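Long-range contact in antigen 43 (Escherichia coli, PDB 4KH3), which probably mediates self-association between neighbouring bacterial cells, driving the Velcro-like clumping of Escherichia coli that accompanies aggregation and biofilm formation: residues A80-N94 against A97-H111. Sequence-based numbering, arbitrary orientation. Where two conformers were deposited one is given.
Sequences ASDTVIRDGGGQSLN and AVNTTLDNRGEQWVH. With MLI (malonate ion), chain C.
Gln91 and Gln108 both carry CG opposite the backbone N (chi1 167° and 179°) and run on extended; being paired in register, the two side chains lie side by side and carry their amides into the interior. Gln108 NE2 gives Gln91 OE1 an almost straight hydrogen bond of 2.7 Å, the acceptor lying in the Gln108 amide plane. The chain of amides goes on from Gln91 NE2 to Gln72 and from Gln108 OE1 to Gln127, and the Thr119 hydroxyl also bonds Gln108 OE1, so these buried polar ends are satisfied. Beside this ladder, Ile85 CD1 packs 3.6 Å from Leu102 CD2 and also meets the Thr100 methyl, while Leu93 reaches Ala97 CB with CD1 and Val110 CG1 with CD2. A water links Thr83 OG1, Thr100 OG1 and Val98 O.

On the outward face, Gly90 leaves room for the Trp109 ring, whose CZ3 comes to 3.5 Å from Gly90 CA. A malonate, probably from the crystallisation liquor, lies over one face of this indole; its O8 accepts from Ser92 OG and, at 2.8 Å, from His111 NE2. At the corner, type I' turns Arg86–Gly89 and Asp103–Gly106 lie one above the other, a coil apart, with Arg105 NH1 3.9 Å from Gly88 N, which lies over a face of the guanidinium.

Strands 90-93 and 107-110 run 4.7 Å apart at 10°, joined by the backbone hydrogen bonds of a parallel pair, such as Leu93 N to Trp109 O (2.8 Å). Parallel pairing of successive coils, here with a glutamine ladder inside, fits the right-handed parallel beta-helix of autotransporter passenger domains.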
loop_
_atom_site.group_PDB
_atom_site.type_symbol
_atom_site.label_atom_id
_atom_site.label_comp_id
_atom_site.label_asym_id
_atom_site.label_seq_id
_atom_site.Cartn_x
_atom_site.Cartn_y
_atom_site.Cartn_z
ATOM N N ALA A 80 -19.409 -26.244 -24.912
ATOM C CA ALA A 80 -20.488 -25.863 -23.999
ATOM C C ALA A 80 -20.710 -24.376 -24.116
ATOM O O ALA A 80 -19.761 -23.611 -24.199
ATOM C CB ALA A 80 -20.152 -26.226 -22.570
ATOM N N SER A 81 -21.969 -23.974 -24.122
ATOM C CA SER A 81 -22.327 -22.596 -24.369
ATOM C C SER A 81 -23.458 -22.159 -23.425
ATOM O O SER A 81 -24.437 -22.879 -23.268
ATOM C CB SER A 81 -22.770 -22.463 -25.832
ATOM O OG SER A 81 -23.291 -21.168 -26.089
ATOM N N ASP A 82 -23.314 -20.983 -22.815
ATOM C CA ASP A 82 -24.322 -20.404 -21.916
ATOM C C ASP A 82 -24.617 -21.330 -20.751
ATOM O O ASP A 82 -25.777 -21.603 -20.430
ATOM C CB ASP A 82 -25.633 -20.073 -22.644
ATOM C CG ASP A 82 -25.458 -19.034 -23.743
ATOM O OD1 ASP A 82 -24.438 -18.302 -23.734
ATOM O OD2 ASP A 82 -26.363 -18.945 -24.613
ATOM N N THR A 83 -23.563 -21.837 -20.133
ATOM C CA THR A 83 -23.726 -22.724 -18.994
ATOM C C THR A 83 -23.832 -21.915 -17.719
ATOM O O THR A 83 -23.005 -21.034 -17.461
ATOM C CB THR A 83 -22.551 -23.686 -18.876
ATOM O OG1 THR A 83 -22.205 -24.166 -20.184
ATOM C CG2 THR A 83 -22.904 -24.861 -17.959
ATOM N N VAL A 84 -24.873 -22.199 -16.942
ATOM C CA VAL A 84 -25.014 -21.665 -15.598
ATOM C C VAL A 84 -24.654 -22.752 -14.576
ATOM O O VAL A 84 -25.235 -23.837 -14.566
ATOM C CB VAL A 84 -26.446 -21.168 -15.344
ATOM C CG1 VAL A 84 -26.611 -20.761 -13.887
ATOM C CG2 VAL A 84 -26.752 -20.003 -16.261
ATOM N N ILE A 85 -23.682 -22.454 -13.730
ATOM C CA ILE A 85 -23.202 -23.401 -12.747
ATOM C C ILE A 85 -23.307 -22.773 -11.372
ATOM O O ILE A 85 -22.614 -21.802 -11.076
ATOM C CB ILE A 85 -21.732 -23.770 -13.007
ATOM C CG1 ILE A 85 -21.535 -24.158 -14.478
ATOM C CG2 ILE A 85 -21.286 -24.861 -12.024
ATOM C CD1 ILE A 85 -20.099 -24.413 -14.880
ATOM N N ARG A 86 -24.181 -23.319 -10.536
ATOM C CA ARG A 86 -24.416 -22.750 -9.214
ATOM C C ARG A 86 -24.322 -23.768 -8.084
ATOM O O ARG A 86 -24.234 -24.982 -8.312
ATOM C CB ARG A 86 -25.765 -22.043 -9.164
ATOM C CG ARG A 86 -26.959 -22.879 -9.603
ATOM C CD ARG A 86 -28.259 -22.066 -9.436
ATOM N NE ARG A 86 -29.419 -22.580 -10.179
ATOM C CZ ARG A 86 -30.191 -23.599 -9.783
ATOM N NH1 ARG A 86 -29.927 -24.259 -8.654
ATOM N NH2 ARG A 86 -31.229 -23.973 -10.528
ATOM N N ASP A 87 -24.291 -23.236 -6.869
ATOM C CA ASP A 87 -24.450 -24.006 -5.638
ATOM C C ASP A 87 -23.467 -25.157 -5.483
ATOM O O ASP A 87 -23.793 -26.189 -4.890
ATOM C CB ASP A 87 -25.893 -24.481 -5.496
ATOM C CG ASP A 87 -26.877 -23.328 -5.482
ATOM O OD1 ASP A 87 -26.489 -22.222 -5.051
ATOM O OD2 ASP A 87 -28.033 -23.518 -5.912
ATOM N N GLY A 88 -22.256 -24.963 -6.001
ATOM C CA GLY A 88 -21.203 -25.945 -5.833
ATOM C C GLY A 88 -21.176 -26.991 -6.928
ATOM O O GLY A 88 -20.331 -27.884 -6.902
ATOM N N GLY A 89 -22.091 -26.880 -7.897
ATOM C CA GLY A 89 -22.009 -27.686 -9.102
ATOM C C GLY A 89 -20.695 -27.423 -9.823
ATOM O O GLY A 89 -19.960 -26.487 -9.479
ATOM N N GLY A 90 -20.380 -28.238 -10.824
ATOM C CA GLY A 90 -19.107 -28.102 -11.491
ATOM C C GLY A 90 -19.135 -28.478 -12.957
ATOM O O GLY A 90 -19.938 -29.310 -13.381
ATOM N N GLN A 91 -18.252 -27.858 -13.735
ATOM C CA GLN A 91 -18.001 -28.302 -15.099
ATOM C C GLN A 91 -16.528 -28.655 -15.243
ATOM O O GLN A 91 -15.655 -27.849 -14.884
ATOM C CB GLN A 91 -18.398 -27.224 -16.109
ATOM C CG GLN A 91 -17.903 -27.457 -17.528
ATOM C CD GLN A 91 -17.840 -26.163 -18.329
ATOM O OE1 GLN A 91 -16.844 -25.437 -18.278
ATOM N NE2 GLN A 91 -18.911 -25.859 -19.060
ATOM N N SER A 92 -16.260 -29.867 -15.737
ATOM C CA SER A 92 -14.897 -30.333 -16.000
ATOM C C SER A 92 -14.582 -30.106 -17.466
ATOM O O SER A 92 -15.200 -30.718 -18.349
ATOM C CB SER A 92 -14.743 -31.827 -15.676
ATOM O OG SER A 92 -14.870 -32.071 -14.285
ATOM N N LEU A 93 -13.607 -29.246 -17.731
ATOM C CA LEU A 93 -13.445 -28.718 -19.079
ATOM C C LEU A 93 -12.176 -29.205 -19.757
ATOM O O LEU A 93 -11.053 -28.806 -19.395
ATOM C CB LEU A 93 -13.507 -27.187 -19.047
ATOM C CG LEU A 93 -13.436 -26.437 -20.374
ATOM C CD1 LEU A 93 -14.602 -26.794 -21.290
ATOM C CD2 LEU A 93 -13.389 -24.927 -20.104
ATOM N N ASN A 94 -12.357 -30.091 -20.735
ATOM C CA ASN A 94 -11.254 -30.508 -21.593
ATOM C C ASN A 94 -11.467 -29.978 -23.000
ATOM O O ASN A 94 -10.562 -30.002 -23.826
ATOM C CB ASN A 94 -11.082 -32.024 -21.583
ATOM C CG ASN A 94 -10.858 -32.571 -20.187
ATOM O OD1 ASN A 94 -9.744 -32.531 -19.675
ATOM N ND2 ASN A 94 -11.920 -33.079 -19.560
ATOM N N ALA A 97 -15.574 -24.055 -23.570
ATOM C CA ALA A 97 -16.777 -23.496 -22.965
ATOM C C ALA A 97 -16.854 -22.010 -23.250
ATOM O O ALA A 97 -15.866 -21.282 -23.088
ATOM C CB ALA A 97 -16.815 -23.766 -21.458
ATOM N N VAL A 98 -18.023 -21.555 -23.685
ATOM C CA VAL A 98 -18.210 -20.141 -23.973
ATOM C C VAL A 98 -19.326 -19.531 -23.134
ATOM O O VAL A 98 -20.420 -20.082 -23.037
ATOM C CB VAL A 98 -18.484 -19.898 -25.468
ATOM C CG1 VAL A 98 -18.551 -18.425 -25.740
ATOM C CG2 VAL A 98 -17.382 -20.508 -26.316
ATOM N N ASN A 99 -19.031 -18.390 -22.528
ATOM C CA ASN A 99 -19.997 -17.638 -21.726
ATOM C C ASN A 99 -20.611 -18.450 -20.593
ATOM O O ASN A 99 -21.824 -18.560 -20.454
ATOM C CB ASN A 99 -21.058 -16.961 -22.600
ATOM C CG ASN A 99 -20.503 -15.747 -23.345
ATOM O OD1 ASN A 99 -21.164 -15.163 -24.210
ATOM N ND2 ASN A 99 -19.272 -15.369 -23.009
ATOM N N THR A 100 -19.738 -19.031 -19.791
ATOM C CA THR A 100 -20.132 -19.715 -18.582
ATOM C C THR A 100 -20.375 -18.687 -17.465
ATOM O O THR A 100 -19.731 -17.636 -17.421
ATOM C CB THR A 100 -19.023 -20.657 -18.176
ATOM O OG1 THR A 100 -18.680 -21.481 -19.300
ATOM C CG2 THR A 100 -19.445 -21.518 -16.998
ATOM N N THR A 101 -21.328 -18.969 -16.586
ATOM C CA THR A 101 -21.505 -18.148 -15.402
ATOM C C THR A 101 -21.394 -19.016 -14.152
ATOM O O THR A 101 -22.039 -20.053 -14.051
ATOM C CB THR A 101 -22.847 -17.420 -15.417
ATOM O OG1 THR A 101 -23.006 -16.748 -16.677
ATOM C CG2 THR A 101 -22.886 -16.409 -14.314
ATOM N N LEU A 102 -20.552 -18.603 -13.214
ATOM C CA LEU A 102 -20.420 -19.307 -11.952
ATOM C C LEU A 102 -21.003 -18.435 -10.851
ATOM O O LEU A 102 -20.557 -17.303 -10.643
ATOM C CB LEU A 102 -18.950 -19.599 -11.655
ATOM C CG LEU A 102 -18.108 -20.279 -12.739
ATOM C CD1 LEU A 102 -16.678 -20.467 -12.247
ATOM C CD2 LEU A 102 -18.700 -21.604 -13.158
ATOM N N ASP A 103 -22.028 -18.941 -10.174
ATOM C CA ASP A 103 -22.586 -18.253 -9.013
ATOM C C ASP A 103 -22.537 -19.208 -7.820
ATOM O O ASP A 103 -22.498 -20.429 -7.998
ATOM C CB ASP A 103 -24.032 -17.791 -9.260
ATOM C CG ASP A 103 -24.262 -17.246 -10.678
ATOM O OD1 ASP A 103 -23.862 -16.099 -10.990
ATOM O OD2 ASP A 103 -24.884 -17.968 -11.482
ATOM N N ASN A 104 -22.518 -18.647 -6.615
ATOM C CA ASN A 104 -22.619 -19.425 -5.380
ATOM C C ASN A 104 -21.809 -20.706 -5.309
ATOM O O ASN A 104 -22.370 -21.794 -5.100
ATOM C CB ASN A 104 -24.081 -19.738 -5.072
ATOM C CG ASN A 104 -24.870 -18.498 -4.713
ATOM O OD1 ASN A 104 -24.313 -17.516 -4.213
ATOM N ND2 ASN A 104 -26.173 -18.537 -4.961
ATOM N N ARG A 105 -20.500 -20.560 -5.490
ATOM C CA ARG A 105 -19.541 -21.659 -5.362
ATOM C C ARG A 105 -19.566 -22.634 -6.534
ATOM O O ARG A 105 -18.986 -23.708 -6.456
ATOM C CB ARG A 105 -19.717 -22.400 -4.031
ATOM C CG ARG A 105 -19.821 -21.471 -2.827
ATOM C CD ARG A 105 -20.386 -22.183 -1.618
ATOM N NE ARG A 105 -21.780 -22.580 -1.815
ATOM C CZ ARG A 105 -22.165 -23.821 -2.103
ATOM N NH1 ARG A 105 -21.258 -24.793 -2.228
ATOM N NH2 ARG A 105 -23.456 -24.092 -2.271
ATOM N N GLY A 106 -20.246 -22.258 -7.612
ATOM C CA GLY A 106 -20.168 -22.997 -8.859
ATOM C C GLY A 106 -18.723 -23.030 -9.319
ATOM O O GLY A 106 -17.993 -22.056 -9.160
ATOM N N GLU A 107 -18.306 -24.161 -9.873
ATOM C CA GLU A 107 -16.921 -24.352 -10.228
ATOM C C GLU A 107 -16.734 -24.721 -11.681
ATOM O O GLU A 107 -17.579 -25.383 -12.292
ATOM C CB GLU A 107 -16.300 -25.456 -9.371
ATOM C CG GLU A 107 -16.288 -25.163 -7.908
ATOM C CD GLU A 107 -15.437 -26.144 -7.147
ATOM O OE1 GLU A 107 -14.197 -26.040 -7.221
ATOM O OE2 GLU A 107 -16.005 -27.033 -6.480
ATOM N N GLN A 108 -15.596 -24.303 -12.216
ATOM C CA GLN A 108 -15.170 -24.685 -13.544
ATOM C C GLN A 108 -13.706 -25.050 -13.462
ATOM O O GLN A 108 -12.881 -24.207 -13.102
ATOM C CB GLN A 108 -15.356 -23.525 -14.519
ATOM C CG GLN A 108 -14.912 -23.819 -15.947
ATOM C CD GLN A 108 -15.225 -22.664 -16.876
ATOM O OE1 GLN A 108 -14.812 -21.532 -16.635
ATOM N NE2 GLN A 108 -15.989 -22.937 -17.925
ATOM N N TRP A 109 -13.391 -26.307 -13.769
ATOM C CA TRP A 109 -12.011 -26.756 -13.815
ATOM C C TRP A 109 -11.578 -26.850 -15.258
ATOM O O TRP A 109 -12.084 -27.682 -16.017
ATOM C CB TRP A 109 -11.839 -28.120 -13.138
ATOM C CG TRP A 109 -12.411 -28.178 -11.759
ATOM C CD1 TRP A 109 -11.801 -27.792 -10.602
ATOM C CD2 TRP A 109 -13.716 -28.651 -11.388
ATOM N NE1 TRP A 109 -12.647 -27.996 -9.532
ATOM C CE2 TRP A 109 -13.820 -28.517 -9.988
ATOM C CE3 TRP A 109 -14.785 -29.181 -12.103
ATOM C CZ2 TRP A 109 -14.967 -28.900 -9.294
ATOM C CZ3 TRP A 109 -15.926 -29.555 -11.409
ATOM C CH2 TRP A 109 -16.006 -29.412 -10.017
ATOM N N VAL A 110 -10.639 -25.989 -15.638
ATOM C CA VAL A 110 -10.119 -25.967 -16.997
ATOM C C VAL A 110 -8.877 -26.835 -17.071
ATOM O O VAL A 110 -7.807 -26.431 -16.600
ATOM C CB VAL A 110 -9.732 -24.543 -17.426
ATOM C CG1 VAL A 110 -9.454 -24.506 -18.922
ATOM C CG2 VAL A 110 -10.828 -23.561 -17.051
ATOM N N HIS A 111 -9.017 -28.019 -17.663
ATOM C CA HIS A 111 -7.907 -28.963 -17.756
ATOM C C HIS A 111 -6.995 -28.659 -18.938
ATOM O O HIS A 111 -7.304 -27.788 -19.763
ATOM C CB HIS A 111 -8.442 -30.404 -17.814
ATOM C CG HIS A 111 -9.210 -30.800 -16.589
ATOM N ND1 HIS A 111 -8.599 -31.112 -15.393
ATOM C CD2 HIS A 111 -10.544 -30.872 -16.356
ATOM C CE1 HIS A 111 -9.522 -31.383 -14.485
ATOM N NE2 HIS A 111 -10.706 -31.240 -15.043
HETATM C C1 MLI C . -13.354 -32.212 -10.868
HETATM C C2 MLI C . -13.759 -33.641 -10.964
HETATM C C3 MLI C . -12.362 -31.764 -11.881
HETATM O O6 MLI C . -12.935 -34.502 -11.383
HETATM O O7 MLI C . -14.923 -33.980 -10.628
HETATM O O8 MLI C . -12.678 -31.775 -13.098
HETATM O O9 MLI C . -11.217 -31.395 -11.521
HETATM O O HOH W 1 -23.355 -16.504 -25.445
HETATM O O HOH W 2 -20.581 -22.221 -21.006
HETATM O O HOH W 3 -24.306 -18.293 -18.782
HETATM O O HOH W 4 -24.074 -26.922 -2.134
#